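PDB 5H5Z: MHC class I antigen from Ctenopharyngodon idella, which probably presents short peptides to T cells at the cell surface, holding them in a groove and pairing with beta-2-microglobulin, as class I histocompatibility antigens do. Local coordinates for residues A[10-21]-A[65-76]; A[94-102]-A[155-165]. All blocks are in the same frame, centred on the assembly; numbering follows the deposited sequence.

Contact 1 of 2, residues A[10-21]-A[65-76]; sequences TGVSRGIDFPEF and LIGAHQVFKDSI
Phe21 turns the edge of its ring onto a face of Phe72, the two planes standing at 89° and the ring centroids 5.1 Å apart. In this T-shaped pair the CD1-CE1 edge of Phe21 does the touching, CE1 coming to 3.6 Å from Phe72 CD2, nearer the rim of that ring than its middle. With CG anti to the backbone N (chi1 -178°), the Phe21 ring is sent toward the helix, where His69 N lies over its centre and Ala68 C nearer the rim of the same face, while its far end, CZ, meets Ala68 CB at 3.7 Å. Gly11 completes the fit from the strand: its CA lies at the edge of the Phe72 ring, 3.8 Å from Phe72 CD2, close enough for backbone and ring to pack directly. The arrangement is that of the MHC class I platform, in which helix 55-82 lies across an antiparallel sheet and forms one wall of the peptide groove; the groove-facing side of the helix carries Ser75, whose hydroxyl bonds to the peptide backbone. Further along, Ile76 CD1 rests against Ser13 OG at 3.7 Å. On the solvent-exposed side Lys73 bends at its last two torsions and brings NZ to the syn lone pair of Glu20 OE1, a 3.1 Å salt bridge, while Glu20 OE2 sits at the edge of the His69 imidazole, 3.3 Å from CE1.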
loop_
_atom_site.group_PDB
_atom_site.type_symbol
_atom_site.label_atom_id
_atom_site.label_comp_id
_atom_site.label_asym_id
_atom_site.label_seq_id
_atom_site.Cartn_x
_atom_site.Cartn_y
_atom_site.Cartn_z
ATOM N N THR A 10 13.036 2.288 -5.222
ATOM C CA THR A 10 13.819 1.582 -4.196
ATOM C C THR A 10 15.151 1.077 -4.743
ATOM O O THR A 10 15.187 0.269 -5.672
ATOM C CB THR A 10 13.052 0.391 -3.589
ATOM O OG1 THR A 10 11.785 0.835 -3.085
ATOM C CG2 THR A 10 13.860 -0.253 -2.447
ATOM N N GLY A 11 16.235 1.527 -4.130
ATOM C CA GLY A 11 17.559 1.059 -4.474
ATOM C C GLY A 11 18.154 0.254 -3.329
ATOM O O GLY A 11 18.091 0.662 -2.177
ATOM N N VAL A 12 18.688 -0.910 -3.657
ATOM C CA VAL A 12 19.317 -1.773 -2.670
ATOM C C VAL A 12 20.738 -2.141 -3.076
ATOM O O VAL A 12 20.977 -2.551 -4.196
ATOM C CB VAL A 12 18.515 -3.064 -2.480
ATOM C CG1 VAL A 12 19.127 -3.916 -1.384
ATOM C CG2 VAL A 12 17.067 -2.736 -2.168
ATOM N N SER A 13 21.671 -2.030 -2.144
ATOM C CA SER A 13 23.033 -2.443 -2.417
ATOM C C SER A 13 23.320 -3.727 -1.657
ATOM O O SER A 13 23.074 -3.802 -0.463
ATOM C CB SER A 13 24.013 -1.357 -1.988
ATOM O OG SER A 13 23.912 -1.118 -0.597
ATOM N N ARG A 14 23.818 -4.729 -2.372
ATOM C CA ARG A 14 24.274 -5.995 -1.789
ATOM C C ARG A 14 23.236 -7.107 -1.608
ATOM O O ARG A 14 23.587 -8.191 -1.154
ATOM C CB ARG A 14 24.972 -5.738 -0.452
ATOM C CG ARG A 14 26.252 -4.927 -0.566
ATOM C CD ARG A 14 27.246 -5.301 0.525
ATOM N NE ARG A 14 28.622 -5.007 0.143
ATOM C CZ ARG A 14 29.183 -3.805 0.214
ATOM N NH1 ARG A 14 28.491 -2.766 0.659
ATOM N NH2 ARG A 14 30.443 -3.642 -0.157
ATOM N N GLY A 15 21.979 -6.852 -1.965
ATOM C CA GLY A 15 20.925 -7.857 -1.883
ATOM C C GLY A 15 20.910 -8.925 -2.971
ATOM O O GLY A 15 21.484 -8.723 -4.035
ATOM N N ILE A 16 20.281 -10.071 -2.704
ATOM C CA ILE A 16 20.040 -11.083 -3.746
ATOM C C ILE A 16 18.586 -11.217 -4.232
ATOM O O ILE A 16 18.331 -11.265 -5.436
ATOM C CB ILE A 16 20.532 -12.477 -3.309
ATOM C CG1 ILE A 16 20.266 -13.516 -4.407
ATOM C CG2 ILE A 16 19.865 -12.886 -2.006
ATOM C CD1 ILE A 16 21.407 -13.688 -5.384
ATOM N N ASP A 17 17.648 -11.279 -3.291
ATOM C CA ASP A 17 16.238 -11.584 -3.566
ATOM C C ASP A 17 15.555 -10.541 -4.463
ATOM O O ASP A 17 14.752 -10.868 -5.333
ATOM C CB ASP A 17 15.496 -11.753 -2.225
ATOM C CG ASP A 17 13.985 -11.636 -2.351
ATOM O OD1 ASP A 17 13.357 -12.573 -2.882
ATOM O OD2 ASP A 17 13.435 -10.604 -1.914
ATOM N N PHE A 18 15.880 -9.287 -4.198
ATOM C CA PHE A 18 15.379 -8.102 -4.900
ATOM C C PHE A 18 16.433 -7.491 -5.835
ATOM O O PHE A 18 17.635 -7.658 -5.611
ATOM C CB PHE A 18 14.836 -7.062 -3.906
ATOM C CG PHE A 18 13.437 -7.355 -3.418
ATOM C CD1 PHE A 18 12.339 -7.204 -4.265
ATOM C CD2 PHE A 18 13.214 -7.776 -2.110
ATOM C CE1 PHE A 18 11.051 -7.473 -3.817
ATOM C CE2 PHE A 18 11.929 -8.046 -1.655
ATOM C CZ PHE A 18 10.846 -7.895 -2.508
ATOM N N PRO A 19 15.984 -6.792 -6.902
ATOM C CA PRO A 19 16.913 -6.136 -7.829
ATOM C C PRO A 19 17.606 -4.919 -7.215
ATOM O O PRO A 19 17.220 -4.459 -6.140
ATOM C CB PRO A 19 16.009 -5.688 -8.988
ATOM C CG PRO A 19 14.732 -6.437 -8.821
ATOM C CD PRO A 19 14.585 -6.637 -7.347
ATOM N N GLU A 20 18.623 -4.403 -7.906
ATOM C CA GLU A 20 19.330 -3.201 -7.469
ATOM C C GLU A 20 18.426 -1.975 -7.439
ATOM O O GLU A 20 18.582 -1.103 -6.586
ATOM C CB GLU A 20 20.508 -2.910 -8.386
ATOM C CG GLU A 20 21.785 -3.622 -8.007
ATOM C CD GLU A 20 22.969 -3.105 -8.788
ATOM O OE1 GLU A 20 23.895 -2.554 -8.157
ATOM O OE2 GLU A 20 22.967 -3.236 -10.030
ATOM N N PHE A 21 17.494 -1.914 -8.382
ATOM C CA PHE A 21 16.596 -0.777 -8.508
ATOM C C PHE A 21 15.198 -1.263 -8.839
ATOM O O PHE A 21 15.033 -2.126 -9.698
ATOM C CB PHE A 21 17.097 0.168 -9.610
ATOM C CG PHE A 21 16.267 1.409 -9.778
ATOM C CD1 PHE A 21 16.495 2.526 -8.984
ATOM C CD2 PHE A 21 15.267 1.466 -10.746
ATOM C CE1 PHE A 21 15.737 3.675 -9.140
ATOM C CE2 PHE A 21 14.502 2.615 -10.907
ATOM C CZ PHE A 21 14.739 3.722 -10.102
ATOM N N LEU A 65 14.277 5.463 -16.581
ATOM C CA LEU A 65 14.523 4.614 -15.409
ATOM C C LEU A 65 15.836 3.831 -15.445
ATOM O O LEU A 65 16.379 3.504 -14.389
ATOM C CB LEU A 65 13.321 3.716 -15.118
ATOM C CG LEU A 65 12.072 4.539 -14.765
ATOM C CD1 LEU A 65 10.803 3.692 -14.781
ATOM C CD2 LEU A 65 12.234 5.280 -13.439
ATOM N N ILE A 66 16.353 3.547 -16.646
ATOM C CA ILE A 66 17.715 3.012 -16.767
ATOM C C ILE A 66 18.678 4.064 -16.209
ATOM O O ILE A 66 19.591 3.737 -15.440
ATOM C CB ILE A 66 18.089 2.632 -18.221
ATOM C CG1 ILE A 66 17.301 1.402 -18.687
ATOM C CG2 ILE A 66 19.579 2.340 -18.336
ATOM C CD1 ILE A 66 17.368 1.167 -20.189
ATOM N N GLY A 67 18.444 5.323 -16.575
ATOM C CA GLY A 67 19.186 6.461 -16.026
ATOM C C GLY A 67 19.061 6.576 -14.514
ATOM O O GLY A 67 20.058 6.793 -13.821
ATOM N N ALA A 68 17.837 6.426 -14.003
ATOM C CA ALA A 68 17.584 6.456 -12.554
ATOM C C ALA A 68 18.348 5.364 -11.802
ATOM O O ALA A 68 18.910 5.619 -10.735
ATOM C CB ALA A 68 16.095 6.360 -12.265
ATOM N N HIS A 69 18.363 4.155 -12.365
ATOM C CA HIS A 69 19.138 3.035 -11.827
ATOM C C HIS A 69 20.629 3.368 -11.713
ATOM O O HIS A 69 21.240 3.153 -10.660
ATOM C CB HIS A 69 18.914 1.783 -12.682
ATOM C CG HIS A 69 19.938 0.707 -12.485
ATOM N ND1 HIS A 69 20.223 0.160 -11.251
ATOM C CD2 HIS A 69 20.733 0.065 -13.372
ATOM C CE1 HIS A 69 21.152 -0.769 -11.387
ATOM N NE2 HIS A 69 21.480 -0.845 -12.664
ATOM N N GLN A 70 21.197 3.896 -12.797
ATOM C CA GLN A 70 22.605 4.305 -12.822
ATOM C C GLN A 70 22.892 5.327 -11.710
ATOM O O GLN A 70 23.839 5.159 -10.937
ATOM C CB GLN A 70 22.994 4.847 -14.213
ATOM C CG GLN A 70 23.013 3.786 -15.320
ATOM C CD GLN A 70 23.398 4.322 -16.700
ATOM O OE1 GLN A 70 24.003 3.611 -17.507
ATOM N NE2 GLN A 70 23.046 5.576 -16.980
ATOM N N VAL A 71 22.049 6.357 -11.614
ATOM C CA VAL A 71 22.194 7.421 -10.610
ATOM C C VAL A 71 22.017 6.894 -9.182
ATOM O O VAL A 71 22.736 7.311 -8.267
ATOM C CB VAL A 71 21.230 8.601 -10.876
ATOM C CG1 VAL A 71 21.303 9.634 -9.760
ATOM C CG2 VAL A 71 21.541 9.261 -12.215
ATOM N N PHE A 72 21.068 5.977 -8.999
ATOM C CA PHE A 72 20.857 5.335 -7.698
ATOM C C PHE A 72 22.046 4.504 -7.233
ATOM O O PHE A 72 22.384 4.522 -6.041
ATOM C CB PHE A 72 19.579 4.492 -7.701
ATOM C CG PHE A 72 18.401 5.182 -7.079
ATOM C CD1 PHE A 72 18.063 6.485 -7.440
ATOM C CD2 PHE A 72 17.615 4.521 -6.134
ATOM C CE1 PHE A 72 16.975 7.120 -6.858
ATOM C CE2 PHE A 72 16.522 5.150 -5.554
ATOM C CZ PHE A 72 16.208 6.450 -5.912
ATOM N N LYS A 73 22.671 3.782 -8.164
ATOM C CA LYS A 73 23.897 3.027 -7.879
ATOM C C LYS A 73 24.992 3.954 -7.358
ATOM O O LYS A 73 25.649 3.660 -6.359
ATOM C CB LYS A 73 24.406 2.316 -9.135
ATOM C CG LYS A 73 23.803 0.947 -9.410
ATOM C CD LYS A 73 24.256 0.413 -10.768
ATOM C CE LYS A 73 25.722 0.001 -10.788
ATOM N NZ LYS A 73 25.972 -1.256 -10.028
ATOM N N ASP A 74 25.171 5.077 -8.049
ATOM C CA ASP A 74 26.219 6.045 -7.722
ATOM C C ASP A 74 25.929 6.720 -6.384
ATOM O O ASP A 74 26.833 6.919 -5.563
ATOM C CB ASP A 74 26.320 7.105 -8.823
ATOM C CG ASP A 74 26.772 6.532 -10.165
ATOM O OD1 ASP A 74 27.170 5.348 -10.232
ATOM O OD2 ASP A 74 26.731 7.280 -11.164
ATOM N N SER A 75 24.656 7.060 -6.180
ATOM C CA SER A 75 24.203 7.763 -4.985
ATOM C C SER A 75 24.375 6.935 -3.713
ATOM O O SER A 75 24.941 7.422 -2.736
ATOM C CB SER A 75 22.743 8.201 -5.135
ATOM O OG SER A 75 22.625 9.235 -6.099
ATOM N N ILE A 76 23.904 5.688 -3.733
ATOM C CA ILE A 76 23.993 4.822 -2.551
ATOM C C ILE A 76 25.452 4.554 -2.156
ATOM O O ILE A 76 25.767 4.462 -0.971
ATOM C CB ILE A 76 23.167 3.514 -2.695
ATOM C CG1 ILE A 76 22.938 2.863 -1.322
ATOM C CG2 ILE A 76 23.809 2.548 -3.686
ATOM C CD1 ILE A 76 21.840 1.820 -1.301
#

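Contact 2 of 2, residues A[94-102]-A[155-165]; sequences NMYGCELND and YLENTCIEWLK
Tyr96 and Tyr155 bring their rings together obliquely, planes at 79° and centroids 5.5 Å apart. The phenol oxygen of Tyr155 lies at the edge of the Tyr96 ring, in its plane, and the closest carbons are Tyr96 CE1 and Tyr155 CE2 at 3.5 Å. Over one face of Tyr155, toward the rim, comes Cys160 N from the helix's own next turn, while Tyr110 stacks on the Tyr96 ring from the neighbouring strand. Both hydroxyls point into the peptide groove: each bonds to the backbone of the bound peptide, and Tyr96 OH also pairs with Tyr9 OH.

Beside the rings runs the covalent tie. Cys98 SG and Cys160 SG are joined at 2.1 Å with a chi3 of -88°, close to the perpendicular arrangement preferred by a disulfide. The two ends reach it differently: Cys98 SG is tucked between its own backbone N and carbonyl carbon (chi1 56°), whereas Cys160 holds SG anti to N. This is the disulfide of the alpha 2 domain of class I molecules, pinning helix 148-170 to strand 90-100 of the groove floor. Aliphatic groups pack around it. A methyl of Leu156, CD2, lies against the carbonyl oxygen Gly97 O at 3.3 Å, Ile161 CD1 touches Cys98 CB at 3.8 Å, and Leu164 CD2 lies 3.9 Å from Leu100 CB. At the exposed end the aliphatic part of Lys165 crosses Leu100, with CE 3.7 Å from Leu100 CD2.

Between these two segments the attachment is a disulfide set in largely apolar packing, and the covalent link fixes the helix to the floor in a way packing alone cannot, while the hydroxyls of Tyr96 and Tyr155 bond to the peptide, and that of Tyr96 to Tyr9 as well.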
loop_
_atom_site.group_PDB
_atom_site.type_symbol
_atom_site.label_atom_id
_atom_site.label_comp_id
_atom_site.label_asym_id
_atom_site.label_seq_id
_atom_site.Cartn_x
_atom_site.Cartn_y
_atom_site.Cartn_z
ATOM N N ASN A 94 13.540 7.098 -3.019
ATOM C CA ASN A 94 13.034 8.371 -3.499
ATOM C C ASN A 94 11.529 8.216 -3.687
ATOM O O ASN A 94 11.065 7.236 -4.278
ATOM C CB ASN A 94 13.729 8.730 -4.820
ATOM C CG ASN A 94 13.280 10.065 -5.413
ATOM O OD1 ASN A 94 12.920 11.014 -4.707
ATOM N ND2 ASN A 94 13.355 10.153 -6.729
ATOM N N MET A 95 10.767 9.154 -3.141
ATOM C CA MET A 95 9.362 9.276 -3.505
ATOM C C MET A 95 9.077 10.716 -3.913
ATOM O O MET A 95 9.557 11.664 -3.287
ATOM C CB MET A 95 8.429 8.815 -2.374
ATOM C CG MET A 95 8.522 9.637 -1.099
ATOM S SD MET A 95 7.620 8.902 0.272
ATOM C CE MET A 95 5.955 8.871 -0.396
ATOM N N TYR A 96 8.317 10.878 -4.985
ATOM C CA TYR A 96 7.924 12.200 -5.412
ATOM C C TYR A 96 6.585 12.099 -6.095
ATOM O O TYR A 96 6.185 11.020 -6.536
ATOM C CB TYR A 96 8.971 12.830 -6.345
ATOM C CG TYR A 96 9.204 12.110 -7.652
ATOM C CD1 TYR A 96 8.464 12.438 -8.798
ATOM C CD2 TYR A 96 10.196 11.128 -7.764
ATOM C CE1 TYR A 96 8.688 11.790 -10.005
ATOM C CE2 TYR A 96 10.425 10.475 -8.969
ATOM C CZ TYR A 96 9.669 10.812 -10.082
ATOM O OH TYR A 96 9.897 10.170 -11.273
ATOM N N GLY A 97 5.893 13.223 -6.193
ATOM C CA GLY A 97 4.615 13.214 -6.867
ATOM C C GLY A 97 3.869 14.506 -6.726
ATOM O O GLY A 97 4.320 15.421 -6.041
ATOM N N CYS A 98 2.710 14.561 -7.376
ATOM C CA CYS A 98 1.905 15.764 -7.422
ATOM C C CYS A 98 0.449 15.408 -7.191
ATOM O O CYS A 98 0.025 14.271 -7.428
ATOM C CB CYS A 98 2.070 16.472 -8.777
ATOM S SG CYS A 98 1.692 15.452 -10.234
ATOM N N GLU A 99 -0.303 16.358 -6.716
ATOM C CA GLU A 99 -1.742 16.208 -6.537
ATOM C C GLU A 99 -2.480 17.340 -7.206
ATOM O O GLU A 99 -2.127 18.426 -7.042
ATOM C CB GLU A 99 -2.099 16.301 -5.076
ATOM C CG GLU A 99 -1.387 15.284 -4.227
ATOM C CD GLU A 99 -1.912 15.208 -2.792
ATOM O OE1 GLU A 99 -2.496 14.168 -2.484
ATOM O OE2 GLU A 99 -1.711 16.136 -1.986
ATOM N N LEU A 100 -3.565 17.014 -7.856
ATOM C CA LEU A 100 -4.457 18.003 -8.361
ATOM C C LEU A 100 -5.793 17.978 -7.635
ATOM O O LEU A 100 -6.449 17.014 -7.685
ATOM C CB LEU A 100 -4.666 17.745 -9.859
ATOM C CG LEU A 100 -5.635 18.628 -10.615
ATOM C CD1 LEU A 100 -5.153 20.040 -10.653
ATOM C CD2 LEU A 100 -5.773 18.059 -11.994
ATOM N N ASN A 101 -6.091 19.033 -6.918
ATOM C CA ASN A 101 -7.369 19.209 -6.223
ATOM C C ASN A 101 -8.485 19.699 -7.160
ATOM O O ASN A 101 -8.194 20.038 -8.229
ATOM C CB ASN A 101 -7.164 20.158 -5.058
ATOM C CG ASN A 101 -5.934 19.838 -4.266
ATOM O OD1 ASN A 101 -5.061 20.663 -4.104
ATOM N ND2 ASN A 101 -5.844 18.631 -3.790
ATOM N N ASP A 102 -9.761 19.728 -6.752
ATOM C CA ASP A 102 -10.833 20.198 -7.662
ATOM C C ASP A 102 -10.744 21.655 -8.139
ATOM O O ASP A 102 -11.191 21.979 -9.257
ATOM C CB ASP A 102 -12.221 20.023 -7.080
ATOM C CG ASP A 102 -12.725 18.577 -7.108
ATOM O OD1 ASP A 102 -12.407 17.873 -8.085
ATOM O OD2 ASP A 102 -13.448 18.188 -6.157
ATOM N N TYR A 155 9.230 20.260 -12.700
ATOM C CA TYR A 155 8.599 18.970 -12.958
ATOM C C TYR A 155 7.281 18.790 -12.190
ATOM O O TYR A 155 6.260 18.401 -12.770
ATOM C CB TYR A 155 9.549 17.803 -12.642
ATOM C CG TYR A 155 8.826 16.477 -12.660
ATOM C CD1 TYR A 155 8.593 15.803 -13.864
ATOM C CD2 TYR A 155 8.319 15.920 -11.479
ATOM C CE1 TYR A 155 7.899 14.606 -13.889
ATOM C CE2 TYR A 155 7.620 14.728 -11.495
ATOM C CZ TYR A 155 7.419 14.073 -12.697
ATOM O OH TYR A 155 6.734 12.884 -12.707
ATOM N N LEU A 156 7.308 19.060 -10.886
ATOM C CA LEU A 156 6.133 18.818 -10.037
ATOM C C LEU A 156 4.926 19.669 -10.424
ATOM O O LEU A 156 3.792 19.183 -10.451
ATOM C CB LEU A 156 6.472 19.052 -8.560
ATOM C CG LEU A 156 7.403 18.045 -7.879
ATOM C CD1 LEU A 156 7.742 18.526 -6.473
ATOM C CD2 LEU A 156 6.797 16.650 -7.840
ATOM N N GLU A 157 5.174 20.938 -10.713
ATOM C CA GLU A 157 4.099 21.894 -10.964
ATOM C C GLU A 157 3.613 21.890 -12.410
ATOM O O GLU A 157 2.515 22.364 -12.696
ATOM C CB GLU A 157 4.527 23.301 -10.543
ATOM C CG GLU A 157 4.812 23.409 -9.051
ATOM C CD GLU A 157 5.231 24.796 -8.609
ATOM O OE1 GLU A 157 5.402 25.685 -9.464
ATOM O OE2 GLU A 157 5.388 24.997 -7.388
ATOM N N ASN A 158 4.422 21.356 -13.317
ATOM C CA ASN A 158 4.072 21.384 -14.735
ATOM C C ASN A 158 3.955 19.986 -15.323
ATOM O O ASN A 158 2.852 19.464 -15.464
ATOM C CB ASN A 158 5.063 22.253 -15.510
ATOM C CG ASN A 158 5.142 23.670 -14.969
ATOM O OD1 ASN A 158 6.064 24.012 -14.221
ATOM N ND2 ASN A 158 4.171 24.499 -15.333
ATOM N N THR A 159 5.097 19.370 -15.623
ATOM C CA THR A 159 5.150 18.044 -16.244
ATOM C C THR A 159 4.288 16.992 -15.524
ATOM O O THR A 159 3.495 16.279 -16.157
ATOM C CB THR A 159 6.608 17.557 -16.315
ATOM O OG1 THR A 159 7.428 18.590 -16.882
ATOM C CG2 THR A 159 6.727 16.281 -17.143
ATOM N N CYS A 160 4.456 16.900 -14.207
ATOM C CA CYS A 160 3.718 15.938 -13.378
ATOM C C CYS A 160 2.197 16.124 -13.495
ATOM O O CYS A 160 1.454 15.155 -13.709
ATOM C CB CYS A 160 4.170 16.052 -11.914
ATOM S SG CYS A 160 3.550 14.760 -10.810
ATOM N N ILE A 161 1.745 17.368 -13.351
ATOM C CA ILE A 161 0.315 17.709 -13.420
ATOM C C ILE A 161 -0.243 17.494 -14.831
ATOM O O ILE A 161 -1.357 16.988 -15.003
ATOM C CB ILE A 161 0.066 19.154 -12.910
ATOM C CG1 ILE A 161 0.308 19.249 -11.390
ATOM C CG2 ILE A 161 -1.319 19.668 -13.288
ATOM C CD1 ILE A 161 -0.659 18.440 -10.528
ATOM N N GLU A 162 0.539 17.852 -15.844
ATOM C CA GLU A 162 0.109 17.657 -17.235
ATOM C C GLU A 162 -0.184 16.180 -17.516
ATOM O O GLU A 162 -1.219 15.832 -18.116
ATOM C CB GLU A 162 1.165 18.210 -18.199
ATOM C CG GLU A 162 1.280 19.728 -18.171
ATOM C CD GLU A 162 2.583 20.239 -18.758
ATOM O OE1 GLU A 162 3.214 19.519 -19.564
ATOM O OE2 GLU A 162 2.979 21.373 -18.414
ATOM N N TRP A 163 0.713 15.314 -17.050
ATOM C CA TRP A 163 0.558 13.875 -17.225
ATOM C C TRP A 163 -0.533 13.296 -16.330
ATOM O O TRP A 163 -1.292 12.431 -16.767
ATOM C CB TRP A 163 1.893 13.151 -17.031
ATOM C CG TRP A 163 2.738 13.217 -18.266
ATOM C CD1 TRP A 163 3.775 14.066 -18.506
ATOM C CD2 TRP A 163 2.593 12.413 -19.438
ATOM N NE1 TRP A 163 4.292 13.842 -19.765
ATOM C CE2 TRP A 163 3.583 12.829 -20.358
ATOM C CE3 TRP A 163 1.722 11.375 -19.801
ATOM C CZ2 TRP A 163 3.732 12.240 -21.618
ATOM C CZ3 TRP A 163 1.869 10.792 -21.061
ATOM C CH2 TRP A 163 2.869 11.227 -21.950
ATOM N N LEU A 164 -0.616 13.770 -15.086
ATOM C CA LEU A 164 -1.702 13.351 -14.207
ATOM C C LEU A 164 -3.058 13.593 -14.878
ATOM O O LEU A 164 -3.906 12.701 -14.923
ATOM C CB LEU A 164 -1.623 14.062 -12.852
ATOM C CG LEU A 164 -2.793 13.818 -11.890
ATOM C CD1 LEU A 164 -3.013 12.335 -11.597
ATOM C CD2 LEU A 164 -2.582 14.592 -10.602
ATOM N N LYS A 165 -3.248 14.790 -15.426
ATOM C CA LYS A 165 -4.487 15.107 -16.149
ATOM C C LYS A 165 -4.790 14.108 -17.282
ATOM O O LYS A 165 -5.944 13.682 -17.455
ATOM C CB LYS A 165 -4.470 16.553 -16.660
ATOM C CG LYS A 165 -4.597 17.589 -15.548
ATOM C CD LYS A 165 -4.446 19.011 -16.064
ATOM C CE LYS A 165 -4.625 20.009 -14.929
ATOM N NZ LYS A 165 -4.098 21.355 -15.277
#

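Overall arrangement
Contacts 1 and 2 join the two helical walls of the peptide groove to one antiparallel floor, and their centres lie about 24 Å apart. Both segments of contact 1 (10-21 with 65-76) precede those of contact 2 (94-102 with 155-165) in the chain. Strands 3-13 and 90-100 are neighbours in the sheet, and the contacts meet directly where Phe72 CZ packs 3.5 Å from Asn94 CB. Each helix also reaches the bound peptide, through Ser75 in contact 1 and Tyr155 in contact 2. Beneath the floor beta-2-microglobulin packs against both strands, Phe57 of that chain on Thr10 and its Trp61 on Met95.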